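Local coordinates for F5/8 type C domain protein (Clostridium perfringens, PDB 7JRM) that probably binds carbohydrate through a CBM51 module and forms part of ZmpB, an O-glycopeptidase adapted to recognising and hydrolysing mucins, at residues Q111-N116 and V121-K126; L89-A94 and G99-D104; K82-S87 and E141-F146. All coordinates share one frame; numbering follows the deposited sequence.

In the fold
All three contacts belong to the NPCBM/NEW2 (CBM51) module, a beta sandwich within a long multidomain chain. Interaction 3 joins two distant pieces, 82-87 and 141-146, and the loop it closes contains interaction 2 and then interaction 1. The centres of interactions 2 and 3 lie about 16 Å apart, those of interactions 1 and 2 about 18 Å, and those of interactions 1 and 3 about 20 Å. Strands 83-85, 102-103 and 145-152 share one antiparallel sheet, strand 93-95 borders the other, and 112-115 with 121-124 forms a separate hairpin. Asp104 forms a salt bridge with Lys126 and probably a hydrogen bond with Ser87. Together they tie both sheets and the hairpin to one another.

Interaction 1: Q111-N116 and V121-K126; sequences QIRLLN and VETFAK
Phe124 N donates to Ile112 O at 2.8 Å in an almost straight bond (176°). Two residues on, Leu114 and Glu122 pair through both amides, Leu114 N reaching Glu122 O at 2.9 Å and Glu122 N reaching Leu114 O at 2.8 Å. These bonds define an antiparallel beta hairpin in which Arg113 with Thr123 and Leu115 with Val121 form non-hydrogen-bonded pairs. A water extends the pairing, accepting from Ile112 N and donating to Phe124 O.

On one face, Ile112 CG2 packs on Phe124 CB at 3.9 Å, while Leu114 CD1 comes near Phe124 CE1. Branched and aromatic residues suit this side, because Phe124 also meets the Trp149 ring and Ala219 of strand 215-224. On the other face the aliphatic base of Arg113 lies beside Thr123, pointing the same way.

Beyond the strand end, Asn116 ND2 donates to the anti lone pair of Glu122 OE1 at 2.9 Å, with the amide and carboxylate planes 60° apart. A bend in the Glu122 chain (chi2 80°) brings its acid to this amide. Ser120 OG also bonds Asn116 ND2, and Lys187 NZ donates to Asn116 OD1. An amide suits the place because it donates and accepts at once: held at both ends, it is fixed in rotation, and Lys187 would probably polarise it, making ND2 a somewhat better donor to Glu122.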
loop_
_atom_site.group_PDB
_atom_site.type_symbol
_atom_site.label_atom_id
_atom_site.label_comp_id
_atom_site.label_asym_id
_atom_site.label_seq_id
_atom_site.Cartn_x
_atom_site.Cartn_y
_atom_site.Cartn_z
ATOM N N GLN A 111 9.124 -9.721 38.761
ATOM C CA GLN A 111 8.609 -8.986 37.616
ATOM C C GLN A 111 7.624 -7.914 38.064
ATOM O O GLN A 111 6.961 -8.036 39.099
ATOM C CB GLN A 111 7.927 -9.935 36.629
ATOM C CG GLN A 111 8.872 -10.864 35.886
ATOM C CD GLN A 111 8.134 -11.911 35.075
ATOM O OE1 GLN A 111 7.444 -12.769 35.627
ATOM N NE2 GLN A 111 8.270 -11.844 33.754
ATOM N N ILE A 112 7.534 -6.848 37.272
ATOM C CA ILE A 112 6.568 -5.789 37.543
ATOM C C ILE A 112 5.167 -6.332 37.296
ATOM O O ILE A 112 4.838 -6.756 36.181
ATOM C CB ILE A 112 6.852 -4.554 36.680
ATOM C CG1 ILE A 112 8.151 -3.885 37.132
ATOM C CG2 ILE A 112 5.688 -3.580 36.746
ATOM C CD1 ILE A 112 8.687 -2.872 36.155
ATOM N N ARG A 113 4.339 -6.329 38.338
ATOM C CA ARG A 113 3.012 -6.924 38.270
ATOM C C ARG A 113 2.007 -6.007 38.947
ATOM O O ARG A 113 2.202 -5.608 40.099
ATOM C CB ARG A 113 2.996 -8.309 38.929
ATOM C CG ARG A 113 3.786 -9.361 38.164
ATOM C CD ARG A 113 3.931 -10.648 38.961
ATOM N NE ARG A 113 4.572 -10.433 40.255
ATOM C CZ ARG A 113 4.118 -10.924 41.404
ATOM N NH1 ARG A 113 3.015 -11.661 41.422
ATOM N NH2 ARG A 113 4.764 -10.678 42.534
ATOM N N LEU A 114 0.935 -5.680 38.230
ATOM C CA LEU A 114 -0.138 -4.841 38.741
ATOM C C LEU A 114 -1.466 -5.568 38.578
ATOM O O LEU A 114 -1.546 -6.634 37.960
ATOM C CB LEU A 114 -0.177 -3.483 38.027
ATOM C CG LEU A 114 1.047 -2.587 38.216
ATOM C CD1 LEU A 114 0.849 -1.252 37.514
ATOM C CD2 LEU A 114 1.338 -2.384 39.693
ATOM N N LEU A 115 -2.516 -4.978 39.138
ATOM C CA LEU A 115 -3.851 -5.560 39.111
ATOM C C LEU A 115 -4.693 -4.902 38.026
ATOM O O LEU A 115 -4.680 -3.678 37.870
ATOM C CB LEU A 115 -4.537 -5.408 40.471
ATOM C CG LEU A 115 -5.900 -6.082 40.636
ATOM C CD1 LEU A 115 -5.744 -7.590 40.743
ATOM C CD2 LEU A 115 -6.627 -5.528 41.852
ATOM N N ASN A 116 -5.424 -5.724 37.279
ATOM C CA ASN A 116 -6.306 -5.239 36.229
ATOM C C ASN A 116 -7.710 -5.001 36.779
ATOM O O ASN A 116 -8.025 -5.323 37.927
ATOM C CB ASN A 116 -6.351 -6.231 35.066
ATOM C CG ASN A 116 -5.080 -6.218 34.240
ATOM O OD1 ASN A 116 -4.495 -5.163 34.000
ATOM N ND2 ASN A 116 -4.649 -7.394 33.799
ATOM N N VAL A 121 -3.981 -10.305 36.881
ATOM C CA VAL A 121 -2.689 -9.668 37.110
ATOM C C VAL A 121 -2.052 -9.352 35.765
ATOM O O VAL A 121 -1.987 -10.216 34.881
ATOM C CB VAL A 121 -1.770 -10.561 37.960
ATOM C CG1 VAL A 121 -0.363 -9.983 38.015
ATOM C CG2 VAL A 121 -2.339 -10.723 39.362
ATOM N N GLU A 122 -1.584 -8.116 35.608
ATOM C CA GLU A 122 -0.885 -7.687 34.405
ATOM C C GLU A 122 0.614 -7.675 34.683
ATOM O O GLU A 122 1.076 -6.974 35.589
ATOM C CB GLU A 122 -1.359 -6.304 33.958
ATOM C CG GLU A 122 -0.846 -5.888 32.591
ATOM C CD GLU A 122 -1.629 -6.517 31.458
ATOM O OE1 GLU A 122 -2.754 -7.000 31.707
ATOM O OE2 GLU A 122 -1.119 -6.533 30.318
ATOM N N THR A 123 1.365 -8.450 33.906
ATOM C CA THR A 123 2.811 -8.547 34.053
ATOM C C THR A 123 3.485 -7.698 32.983
ATOM O O THR A 123 3.205 -7.858 31.790
ATOM C CB THR A 123 3.278 -9.999 33.946
ATOM O OG1 THR A 123 2.462 -10.828 34.785
ATOM C CG2 THR A 123 4.730 -10.124 34.377
ATOM N N PHE A 124 4.368 -6.801 33.411
ATOM C CA PHE A 124 5.057 -5.884 32.514
ATOM C C PHE A 124 6.525 -6.267 32.395
ATOM O O PHE A 124 7.156 -6.663 33.380
ATOM C CB PHE A 124 4.950 -4.438 33.005
ATOM C CG PHE A 124 3.546 -3.909 33.044
ATOM C CD1 PHE A 124 2.725 -4.163 34.129
ATOM C CD2 PHE A 124 3.051 -3.149 31.996
ATOM C CE1 PHE A 124 1.434 -3.672 34.167
ATOM C CE2 PHE A 124 1.760 -2.656 32.028
ATOM C CZ PHE A 124 0.951 -2.917 33.115
ATOM N N ALA A 125 7.067 -6.141 31.184
ATOM C CA ALA A 125 8.496 -6.349 30.998
ATOM C C ALA A 125 9.284 -5.072 31.250
ATOM O O ALA A 125 10.466 -5.135 31.608
ATOM C CB ALA A 125 8.776 -6.872 29.587
ATOM N N LYS A 126 8.649 -3.913 31.080
ATOM C CA LYS A 126 9.309 -2.623 31.208
ATOM C C LYS A 126 8.627 -1.786 32.281
ATOM O O LYS A 126 7.418 -1.894 32.503
ATOM C CB LYS A 126 9.300 -1.867 29.876
ATOM C CG LYS A 126 9.642 -2.727 28.672
ATOM C CD LYS A 126 11.122 -3.072 28.643
ATOM C CE LYS A 126 11.965 -1.847 28.328
ATOM N NZ LYS A 126 13.408 -2.075 28.616
HETATM O O HOH W 1 9.372 -6.885 34.902
#

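Interaction 2: L89-A94 and G99-D104; sequences LNWKSA and GSVRKD
Lys103 NZ is the polar centre here, donating to Leu89 O at 3.1 Å and, more weakly, to Asn90 OD1 at 3.1 Å. The carbonyl of Leu89 receives the ammonium from outside its plane, the donor being tilted by 33°. Lysine suits the position through its reach: beyond CG its chain is fully extended, which carries the charge from strand 102-103 across to Leu89 and Asn90, where a main-chain carbonyl and a side-chain amide oxygen accept from it.

On the way the chain passes Trp91, with Lys103 CE 3.9 Å from Trp91 CZ3. The ammonium lies near the normal of the six-membered ring but 5.4 Å from its centroid, so any cation-pi attraction is weak at most. Trp91 CG stands between the backbone N and the carbonyl carbon (chi1 56°), a rotamer that turns the indole toward 99-104. There its six-membered ring meets Val101 coming from the opposite direction: Val101 CG1 is 3.7 Å from both Trp91 CZ3 and Trp91 CH2. Ala94 CB lies over one face of the indole, offset toward the rim, on the side opposite the Lys103 ammonium, and is 4.2 Å from Val101 CG2.

Lys92 and Ser93 both face Val137, a classic beta bulge where this segment joins strand 134-139. Trp91 rests on Ile136 and Tyr138 of that same strand, whereas Val101 touches Ile136 and also Ile128 and Thr130 of strand 127-131, placing it between the two sheets of the sandwich.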
loop_
_atom_site.group_PDB
_atom_site.type_symbol
_atom_site.label_atom_id
_atom_site.label_comp_id
_atom_site.label_asym_id
_atom_site.label_seq_id
_atom_site.Cartn_x
_atom_site.Cartn_y
_atom_site.Cartn_z
ATOM N N LEU A 89 16.443 4.685 29.847
ATOM C CA LEU A 89 17.193 5.916 30.054
ATOM C C LEU A 89 17.812 5.897 31.448
ATOM O O LEU A 89 17.599 4.973 32.238
ATOM C CB LEU A 89 16.292 7.142 29.876
ATOM C CG LEU A 89 15.722 7.394 28.480
ATOM C CD1 LEU A 89 14.487 8.276 28.563
ATOM C CD2 LEU A 89 16.770 8.020 27.575
ATOM N N ASN A 90 18.586 6.934 31.747
ATOM C CA ASN A 90 19.206 7.110 33.053
ATOM C C ASN A 90 18.550 8.285 33.761
ATOM O O ASN A 90 18.436 9.375 33.188
ATOM C CB ASN A 90 20.713 7.343 32.920
ATOM C CG ASN A 90 21.455 6.110 32.446
ATOM O OD1 ASN A 90 21.327 5.033 33.028
ATOM N ND2 ASN A 90 22.237 6.260 31.383
ATOM N N TRP A 91 18.116 8.064 34.998
ATOM C CA TRP A 91 17.513 9.135 35.774
ATOM C C TRP A 91 18.584 10.095 36.275
ATOM O O TRP A 91 19.745 9.720 36.470
ATOM C CB TRP A 91 16.711 8.573 36.952
ATOM C CG TRP A 91 17.489 7.679 37.882
ATOM C CD1 TRP A 91 18.533 8.036 38.687
ATOM C CD2 TRP A 91 17.264 6.282 38.116
ATOM N NE1 TRP A 91 18.978 6.948 39.397
ATOM C CE2 TRP A 91 18.216 5.860 39.066
ATOM C CE3 TRP A 91 16.355 5.348 37.612
ATOM C CZ2 TRP A 91 18.283 4.544 39.522
ATOM C CZ3 TRP A 91 16.424 4.042 38.065
ATOM C CH2 TRP A 91 17.381 3.653 39.010
ATOM N N LYS A 92 18.186 11.354 36.470
ATOM C CA LYS A 92 19.106 12.332 37.037
ATOM C C LYS A 92 19.318 12.094 38.526
ATOM O O LYS A 92 20.412 12.342 39.045
ATOM C CB LYS A 92 18.587 13.749 36.796
ATOM C CG LYS A 92 18.289 14.066 35.341
ATOM C CD LYS A 92 17.769 15.485 35.187
ATOM C CE LYS A 92 18.892 16.451 34.851
ATOM N NZ LYS A 92 18.665 17.796 35.450
ATOM N N SER A 93 18.290 11.613 39.220
ATOM C CA SER A 93 18.367 11.332 40.646
ATOM C C SER A 93 17.217 10.409 41.015
ATOM O O SER A 93 16.185 10.384 40.338
ATOM C CB SER A 93 18.311 12.617 41.480
ATOM O OG SER A 93 17.062 13.267 41.323
ATOM N N ALA A 94 17.407 9.651 42.091
ATOM C CA ALA A 94 16.393 8.704 42.534
ATOM C C ALA A 94 16.498 8.511 44.037
ATOM O O ALA A 94 17.571 8.179 44.549
ATOM C CB ALA A 94 16.541 7.359 41.817
ATOM N N GLY A 99 14.792 -0.326 50.177
ATOM C CA GLY A 99 15.355 -1.042 49.049
ATOM C C GLY A 99 16.059 -0.106 48.080
ATOM O O GLY A 99 16.567 0.953 48.454
ATOM N N SER A 100 16.084 -0.510 46.813
ATOM C CA SER A 100 16.703 0.284 45.762
ATOM C C SER A 100 15.827 0.248 44.518
ATOM O O SER A 100 15.146 -0.746 44.248
ATOM C CB SER A 100 18.114 -0.218 45.430
ATOM O OG SER A 100 18.067 -1.440 44.713
ATOM N N VAL A 101 15.849 1.349 43.767
ATOM C CA VAL A 101 15.053 1.448 42.550
ATOM C C VAL A 101 15.596 0.477 41.511
ATOM O O VAL A 101 16.812 0.393 41.292
ATOM C CB VAL A 101 15.055 2.891 42.025
ATOM C CG1 VAL A 101 14.201 3.003 40.775
ATOM C CG2 VAL A 101 14.559 3.844 43.102
ATOM N N ARG A 102 14.698 -0.265 40.868
ATOM C CA ARG A 102 15.069 -1.289 39.901
ATOM C C ARG A 102 14.464 -0.974 38.540
ATOM O O ARG A 102 13.303 -0.561 38.444
ATOM C CB ARG A 102 14.608 -2.676 40.363
ATOM C CG ARG A 102 15.413 -3.245 41.519
ATOM C CD ARG A 102 16.821 -3.615 41.082
ATOM N NE ARG A 102 16.821 -4.647 40.049
ATOM C CZ ARG A 102 16.744 -5.952 40.296
ATOM N NH1 ARG A 102 16.658 -6.388 41.545
ATOM N NH2 ARG A 102 16.753 -6.820 39.293
ATOM N N LYS A 103 15.258 -1.175 37.491
ATOM C CA LYS A 103 14.797 -0.999 36.121
ATOM C C LYS A 103 14.209 -2.307 35.610
ATOM O O LYS A 103 14.833 -3.366 35.736
ATOM C CB LYS A 103 15.944 -0.550 35.215
ATOM C CG LYS A 103 16.542 0.800 35.575
ATOM C CD LYS A 103 17.539 1.253 34.517
ATOM C CE LYS A 103 18.321 2.473 34.977
ATOM N NZ LYS A 103 19.254 2.964 33.926
ATOM N N ASP A 104 13.004 -2.229 35.046
ATOM C CA ASP A 104 12.291 -3.349 34.435
ATOM C C ASP A 104 11.946 -4.454 35.429
ATOM O O ASP A 104 11.475 -5.522 35.019
ATOM C CB ASP A 104 13.079 -3.936 33.255
ATOM C CG ASP A 104 13.193 -2.967 32.093
ATOM O OD1 ASP A 104 12.313 -2.093 31.961
ATOM O OD2 ASP A 104 14.163 -3.074 31.315
#

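Interaction 3: K82-S87 and E141-F146; sequences KETQLS and EGYDIF
Thr84 OG1 and Tyr143 OH are held together by one water, 2.8 Å from Thr84 OG1 and 3.0 Å from Tyr143 OH. The bridge spans part of a beta sandwich, the fold expected of a CBM51 module: strand 83-85 and strand 145-152 both pair antiparallel with strand 215-224, through backbone bonds of Thr84 with Phe223 and of Ile145 with Arg224. With a third strand to pair with, the two segments stay well apart, the CA atoms of Thr84 and Tyr143 being 9.2 Å from each other, and their side chains and the water make the contact.

The water lies at the edge of the Tyr143 ring, in its plane, as a partner of a phenol hydroxyl should. Threonine serves two purposes here. Its hydroxyl takes the water, while its methyl, Thr84 CG2, approaches Tyr143 OH at 4.0 Å, and the two side chains cross at about a right angle. Tyr143 also stacks on Phe223 of strand 215-224, which probably limits the ring's freedom. Next along the chain, Asp144 OD2 accepts a hydrogen bond from Leu226 N, just past the end of that strand.

Deeper in, the contact becomes purely apolar. Leu86 and Phe146 are both buried, and they also touch Leu202 of strand 199-205 in the opposing sheet, so a branched aliphatic and an aromatic fill the interior between the sheets. Phe146 CG lies anti to the backbone N (chi1 171°), which swings the ring across to Leu86. Both leucine methyls converge on a single ring carbon, with Leu86 CD2 at 3.6 Å and Leu86 CD1 at 4.1 Å from Phe146 CE1.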
loop_
_atom_site.group_PDB
_atom_site.type_symbol
_atom_site.label_atom_id
_atom_site.label_comp_id
_atom_site.label_asym_id
_atom_site.label_seq_id
_atom_site.Cartn_x
_atom_site.Cartn_y
_atom_site.Cartn_z
ATOM N N LYS A 82 6.982 7.799 18.003
ATOM C CA LYS A 82 8.133 7.186 18.653
ATOM C C LYS A 82 7.979 7.216 20.169
ATOM O O LYS A 82 7.518 8.205 20.747
ATOM C CB LYS A 82 9.420 7.902 18.246
ATOM C CG LYS A 82 9.745 7.812 16.764
ATOM C CD LYS A 82 9.584 6.394 16.241
ATOM C CE LYS A 82 10.171 6.256 14.846
ATOM N NZ LYS A 82 9.558 5.126 14.093
ATOM N N GLU A 83 8.372 6.121 20.814
ATOM C CA GLU A 83 8.297 5.996 22.261
ATOM C C GLU A 83 9.661 5.618 22.818
ATOM O O GLU A 83 10.452 4.935 22.162
ATOM C CB GLU A 83 7.251 4.953 22.683
ATOM C CG GLU A 83 5.835 5.292 22.251
ATOM C CD GLU A 83 4.867 4.142 22.460
ATOM O OE1 GLU A 83 5.305 3.072 22.930
ATOM O OE2 GLU A 83 3.668 4.312 22.155
ATOM N N THR A 84 9.928 6.077 24.039
ATOM C CA THR A 84 11.179 5.799 24.733
ATOM C C THR A 84 10.859 5.389 26.161
ATOM O O THR A 84 10.313 6.188 26.929
ATOM C CB THR A 84 12.108 7.018 24.727
ATOM O OG1 THR A 84 12.313 7.464 23.381
ATOM C CG2 THR A 84 13.450 6.665 25.353
ATOM N N GLN A 85 11.191 4.150 26.513
ATOM C CA GLN A 85 10.976 3.681 27.872
ATOM C C GLN A 85 11.888 4.425 28.838
ATOM O O GLN A 85 13.064 4.661 28.549
ATOM C CB GLN A 85 11.227 2.176 27.964
ATOM C CG GLN A 85 10.193 1.326 27.245
ATOM C CD GLN A 85 8.923 1.144 28.053
ATOM O OE1 GLN A 85 8.914 1.338 29.269
ATOM N NE2 GLN A 85 7.841 0.770 27.381
ATOM N N LEU A 86 11.334 4.807 29.991
ATOM C CA LEU A 86 12.143 5.475 31.005
ATOM C C LEU A 86 13.220 4.545 31.547
ATOM O O LEU A 86 14.331 4.985 31.867
ATOM C CB LEU A 86 11.250 5.983 32.139
ATOM C CG LEU A 86 10.866 7.463 32.090
ATOM C CD1 LEU A 86 10.127 7.790 30.802
ATOM C CD2 LEU A 86 10.026 7.833 33.298
ATOM N N SER A 87 12.911 3.249 31.651
ATOM C CA SER A 87 13.900 2.276 32.099
ATOM C C SER A 87 15.026 2.090 31.088
ATOM O O SER A 87 16.081 1.555 31.447
ATOM C CB SER A 87 13.222 0.938 32.386
ATOM O OG SER A 87 12.840 0.292 31.185
ATOM N N GLU A 141 13.745 16.812 28.243
ATOM C CA GLU A 141 13.927 17.752 27.144
ATOM C C GLU A 141 13.685 17.065 25.806
ATOM O O GLU A 141 14.228 15.988 25.539
ATOM C CB GLU A 141 15.332 18.350 27.186
ATOM C CG GLU A 141 15.663 19.066 28.485
ATOM C CD GLU A 141 16.987 19.800 28.426
ATOM O OE1 GLU A 141 17.236 20.499 27.420
ATOM O OE2 GLU A 141 17.779 19.677 29.384
ATOM N N GLY A 142 12.866 17.692 24.964
ATOM C CA GLY A 142 12.567 17.170 23.649
ATOM C C GLY A 142 11.413 16.196 23.584
ATOM O O GLY A 142 11.058 15.756 22.483
ATOM N N TYR A 143 10.813 15.848 24.717
ATOM C CA TYR A 143 9.711 14.901 24.761
ATOM C C TYR A 143 8.381 15.636 24.878
ATOM O O TYR A 143 8.313 16.763 25.375
ATOM C CB TYR A 143 9.882 13.926 25.926
ATOM C CG TYR A 143 11.093 13.029 25.785
ATOM C CD1 TYR A 143 11.194 12.129 24.732
ATOM C CD2 TYR A 143 12.137 13.086 26.700
ATOM C CE1 TYR A 143 12.299 11.307 24.597
ATOM C CE2 TYR A 143 13.245 12.268 26.574
ATOM C CZ TYR A 143 13.321 11.381 25.520
ATOM O OH TYR A 143 14.421 10.566 25.390
ATOM N N ASP A 144 7.318 14.983 24.410
ATOM C CA ASP A 144 5.993 15.584 24.332
ATOM C C ASP A 144 5.022 15.033 25.365
ATOM O O ASP A 144 4.329 15.805 26.034
ATOM C CB ASP A 144 5.410 15.385 22.925
ATOM C CG ASP A 144 6.264 16.014 21.842
ATOM O OD1 ASP A 144 6.587 17.215 21.960
ATOM O OD2 ASP A 144 6.611 15.308 20.872
ATOM N N ILE A 145 4.952 13.713 25.515
ATOM C CA ILE A 145 3.943 13.064 26.345
ATOM C C ILE A 145 4.623 12.047 27.249
ATOM O O ILE A 145 5.511 11.307 26.811
ATOM C CB ILE A 145 2.859 12.386 25.477
ATOM C CG1 ILE A 145 1.942 13.437 24.847
ATOM C CG2 ILE A 145 2.046 11.385 26.289
ATOM C CD1 ILE A 145 1.099 14.189 25.852
ATOM N N PHE A 146 4.213 12.015 28.514
ATOM C CA PHE A 146 4.616 10.975 29.449
ATOM C C PHE A 146 3.423 10.072 29.734
ATOM O O PHE A 146 2.353 10.554 30.115
ATOM C CB PHE A 146 5.150 11.567 30.754
ATOM C CG PHE A 146 5.373 10.544 31.828
ATOM C CD1 PHE A 146 6.373 9.592 31.698
ATOM C CD2 PHE A 146 4.578 10.523 32.961
ATOM C CE1 PHE A 146 6.579 8.643 32.683
ATOM C CE2 PHE A 146 4.781 9.578 33.950
ATOM C CZ PHE A 146 5.782 8.635 33.810
HETATM O O HOH W 2 14.874 8.602 23.141
#